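Putative carbohydrate-active enzyme (Uncultured organism, PDB 5WH8) probably hydrolyses O-glycosidic bonds of cellulose through this family 5 glycoside hydrolase domain, one piece of a longer multi-modular protein. Local coordinates at residues V142-C147 and K178-G183. Numbering follows the deposited sequence.
Sequences VLYEIC and KIIICG. With EDO (1,2-ethanediol), chain B.
With CG of Y144 anti to its carbonyl carbon (chi1 -58°), the phenol ring is brought alongside K178 at the start of 178-183, and K178, its chain bent at every torsion from chi2 to chi4, curls against it. Ring atom CE2 of Y144 meets K178 CB at 3.7 Å, an oblique approach, while Y144 OH and K178 NZ both turn to D175, by a hydrogen bond and a salt bridge respectively. Three backbone bonds set the parallel register. Y144 N reaches I179 O at 3.0 Å, and I181 N answers to Y144 O at 2.8 Å. The third, I146 N to I181 O, is more bent at 155°. Past this last rung a water takes over, donating to I181 O and accepting from C147 N, with a weak bond from G183 N. At the other end, O1 of a 1,2-ethanediol, probably from the crystallisation liquor, bridges V142 O (2.7 Å) and I179 N. On one face Y144 and I180 pack toward helix 157-172; just beyond the strand end, I146 brings its CG2 to 3.9 Å from CG2 of I180. The other face carries I181 and the extended E145, whose carboxylate reaches R64 and T236 on other strands, evidence that it points into the barrel. Strands 142-145 and 180-182, linked through helix 157-172, are thus the fourth and fifth strands of the eight-stranded TIM barrel, joined as a beta-alpha-beta unit.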
ATOM      1  N   VAL A 142       6.975   8.880  -1.880  1.00 10.93           N
ATOM      2  CA  VAL A 142       5.812   8.538  -1.056  1.00 11.00           C
ATOM      3  C   VAL A 142       4.484   8.549  -1.832  1.00  9.05           C
ATOM      4  O   VAL A 142       4.288   9.303  -2.796  1.00 10.49           O
ATOM      5  CB  VAL A 142       5.653   9.482   0.168  1.00 12.09           C
ATOM      6  CG1 VAL A 142       6.837   9.335   1.123  1.00 15.88           C
ATOM      7  CG2 VAL A 142       5.471  10.944  -0.248  1.00 13.73           C
ATOM      8  N   LEU A 143       3.579   7.675  -1.402  1.00  9.14           N
ATOM      9  CA  LEU A 143       2.180   7.672  -1.850  1.00  9.10           C
ATOM     10  C   LEU A 143       1.314   7.712  -0.599  1.00  8.27           C
ATOM     11  O   LEU A 143       1.689   7.126   0.412  1.00  9.79           O
ATOM     12  CB  LEU A 143       1.819   6.436  -2.684  1.00 10.28           C
ATOM     13  CG  LEU A 143       2.559   6.259  -4.017  1.00 10.58           C
ATOM     14  CD1 LEU A 143       3.901   5.600  -3.778  1.00 11.25           C
ATOM     15  CD2 LEU A 143       1.764   5.414  -4.998  1.00 10.42           C
ATOM     16  N   TYR A 144       0.163   8.380  -0.665  1.00  9.75           N
ATOM     17  CA  TYR A 144      -0.698   8.586   0.506  1.00  7.48           C
ATOM     18  C   TYR A 144      -1.984   7.743   0.409  1.00  9.62           C
ATOM     19  O   TYR A 144      -2.860   8.016  -0.419  1.00  9.93           O
ATOM     20  CB  TYR A 144      -1.035  10.097   0.634  1.00  9.56           C
ATOM     21  CG  TYR A 144       0.172  11.042   0.762  1.00  9.78           C
ATOM     22  CD1 TYR A 144       1.273  10.716   1.563  1.00 10.86           C
ATOM     23  CD2 TYR A 144       0.177  12.280   0.113  1.00 12.19           C
ATOM     24  CE1 TYR A 144       2.336  11.601   1.704  1.00 13.42           C
ATOM     25  CE2 TYR A 144       1.230  13.146   0.229  1.00 11.53           C
ATOM     26  CZ  TYR A 144       2.314  12.804   1.025  1.00 12.08           C
ATOM     27  OH  TYR A 144       3.358  13.692   1.168  1.00 13.31           O
ATOM     28  N   GLU A 145      -2.097   6.704   1.245  1.00  9.27           N
ATOM     29  CA  GLU A 145      -3.280   5.839   1.275  1.00  9.21           C
ATOM     30  C   GLU A 145      -4.155   6.292   2.452  1.00  9.87           C
ATOM     31  O   GLU A 145      -3.866   5.971   3.608  1.00  9.43           O
ATOM     32  CB  GLU A 145      -2.863   4.362   1.396  1.00  8.75           C
ATOM     33  CG  GLU A 145      -4.034   3.375   1.421  1.00  8.29           C
ATOM     34  CD  GLU A 145      -3.621   1.912   1.393  1.00 10.73           C
ATOM     35  OE1 GLU A 145      -2.411   1.620   1.493  1.00  8.93           O
ATOM     36  OE2 GLU A 145      -4.527   1.046   1.313  1.00 11.49           O
ATOM     37  N   ILE A 146      -5.210   7.057   2.156  1.00  9.47           N
ATOM     38  CA  ILE A 146      -5.892   7.865   3.171  1.00  7.84           C
ATOM     39  C   ILE A 146      -6.908   7.079   4.046  1.00  9.73           C
ATOM     40  O   ILE A 146      -7.297   7.594   5.110  1.00  9.65           O
ATOM     41  CB  ILE A 146      -6.578   9.124   2.508  1.00  8.84           C
ATOM     42  CG1 ILE A 146      -7.522   8.717   1.365  1.00  9.20           C
ATOM     43  CG2 ILE A 146      -5.514  10.104   2.016  1.00 10.66           C
ATOM     44  CD1 ILE A 146      -8.476   9.862   0.903  1.00 10.46           C
ATOM     45  N   CYS A 147      -7.331   5.885   3.623  1.00 11.33           N
ATOM     46  CA  CYS A 147      -8.229   5.015   4.424  1.00 11.19           C
ATOM     47  C   CYS A 147      -8.267   3.564   3.910  1.00 13.28           C
ATOM     48  O   CYS A 147      -9.054   3.216   3.041  1.00 11.93           O
ATOM     49  CB  CYS A 147      -9.670   5.576   4.469  1.00 12.13           C
ATOM     50  SG  CYS A 147     -10.411   6.001   2.871  1.00 14.02           S
ATOM     51  N   LYS A 178       1.494  14.678  -5.322  1.00 16.41           N
ATOM     52  CA  LYS A 178       1.738  13.310  -4.834  1.00 13.01           C
ATOM     53  C   LYS A 178       0.491  12.447  -5.042  1.00 11.67           C
ATOM     54  O   LYS A 178      -0.620  12.938  -4.916  1.00 12.58           O
ATOM     55  CB  LYS A 178       2.133  13.386  -3.361  1.00 14.39           C
ATOM     56  CG  LYS A 178       3.251  12.429  -2.899  1.00 12.79           C
ATOM     57  CD  LYS A 178       4.537  12.587  -3.670  1.00 16.51           C
ATOM     58  CE  LYS A 178       5.144  13.976  -3.572  1.00 16.16           C
ATOM     59  NZ  LYS A 178       5.590  14.326  -2.183  1.00 13.42           N
ATOM     60  N   ILE A 179       0.662  11.178  -5.423  1.00 11.74           N
ATOM     61  CA  ILE A 179      -0.481  10.274  -5.600  1.00 12.25           C
ATOM     62  C   ILE A 179      -1.192   9.985  -4.281  1.00  9.22           C
ATOM     63  O   ILE A 179      -0.552   9.693  -3.260  1.00 10.77           O
ATOM     64  CB  ILE A 179      -0.058   8.949  -6.243  1.00 11.84           C
ATOM     65  CG1 ILE A 179       0.560   9.225  -7.614  1.00 11.97           C
ATOM     66  CG2 ILE A 179      -1.256   7.958  -6.349  1.00 12.67           C
ATOM     67  CD1 ILE A 179       1.007   8.003  -8.366  1.00 14.88           C
ATOM     68  N   ILE A 180      -2.518  10.116  -4.323  1.00 10.64           N
ATOM     69  CA  ILE A 180      -3.402   9.744  -3.221  1.00 10.00           C
ATOM     70  C   ILE A 180      -4.182   8.515  -3.653  1.00  9.63           C
ATOM     71  O   ILE A 180      -4.692   8.461  -4.784  1.00 10.45           O
ATOM     72  CB  ILE A 180      -4.368  10.895  -2.840  1.00 11.38           C
ATOM     73  CG1 ILE A 180      -3.549  12.057  -2.273  1.00 11.76           C
ATOM     74  CG2 ILE A 180      -5.418  10.436  -1.840  1.00 14.75           C
ATOM     75  CD1 ILE A 180      -4.313  13.350  -2.085  1.00 12.99           C
ATOM     76  N   ILE A 181      -4.226   7.502  -2.784  1.00  8.46           N
ATOM     77  CA  ILE A 181      -4.938   6.243  -3.065  1.00  9.75           C
ATOM     78  C   ILE A 181      -6.117   6.185  -2.105  1.00  9.88           C
ATOM     79  O   ILE A 181      -5.919   6.229  -0.885  1.00 10.11           O
ATOM     80  CB  ILE A 181      -4.059   4.976  -2.870  1.00 11.71           C
ATOM     81  CG1 ILE A 181      -2.726   5.088  -3.609  1.00 11.30           C
ATOM     82  CG2 ILE A 181      -4.837   3.702  -3.336  1.00 11.34           C
ATOM     83  CD1 ILE A 181      -1.694   4.001  -3.266  1.00 12.97           C
ATOM     84  N   CYS A 182      -7.324   6.083  -2.653  1.00  9.32           N
ATOM     85  CA  CYS A 182      -8.558   6.179  -1.882  1.00 10.41           C
ATOM     86  C   CYS A 182      -9.272   4.853  -1.755  1.00 10.90           C
ATOM     87  O   CYS A 182      -9.616   4.239  -2.770  1.00 10.07           O
ATOM     88  CB  CYS A 182      -9.510   7.184  -2.547  1.00 13.24           C
ATOM     89  SG  CYS A 182     -11.041   7.503  -1.583  1.00 12.97           S
ATOM     90  N   GLY A 183      -9.520   4.420  -0.512  1.00 11.45           N
ATOM     91  CA  GLY A 183     -10.221   3.183  -0.231  1.00 11.10           C
ATOM     92  C   GLY A 183     -11.652   3.211  -0.733  1.00  8.73           C
ATOM     93  O   GLY A 183     -12.191   4.286  -1.033  1.00  9.82           O
TER
HETATM   94  C1  EDO B 401       4.279   9.849  -6.130  1.00 14.78           C
HETATM   95  O1  EDO B 401       3.210   9.804  -5.199  1.00 14.44           O
HETATM   96  C2  EDO B 401       5.064   8.555  -6.049  1.00 12.99           C
HETATM   97  O2  EDO B 401       6.211   8.695  -6.870  1.00 14.42           O
HETATM   98  O   HOH W   1      -7.146   4.764   1.059  1.00 10.39           O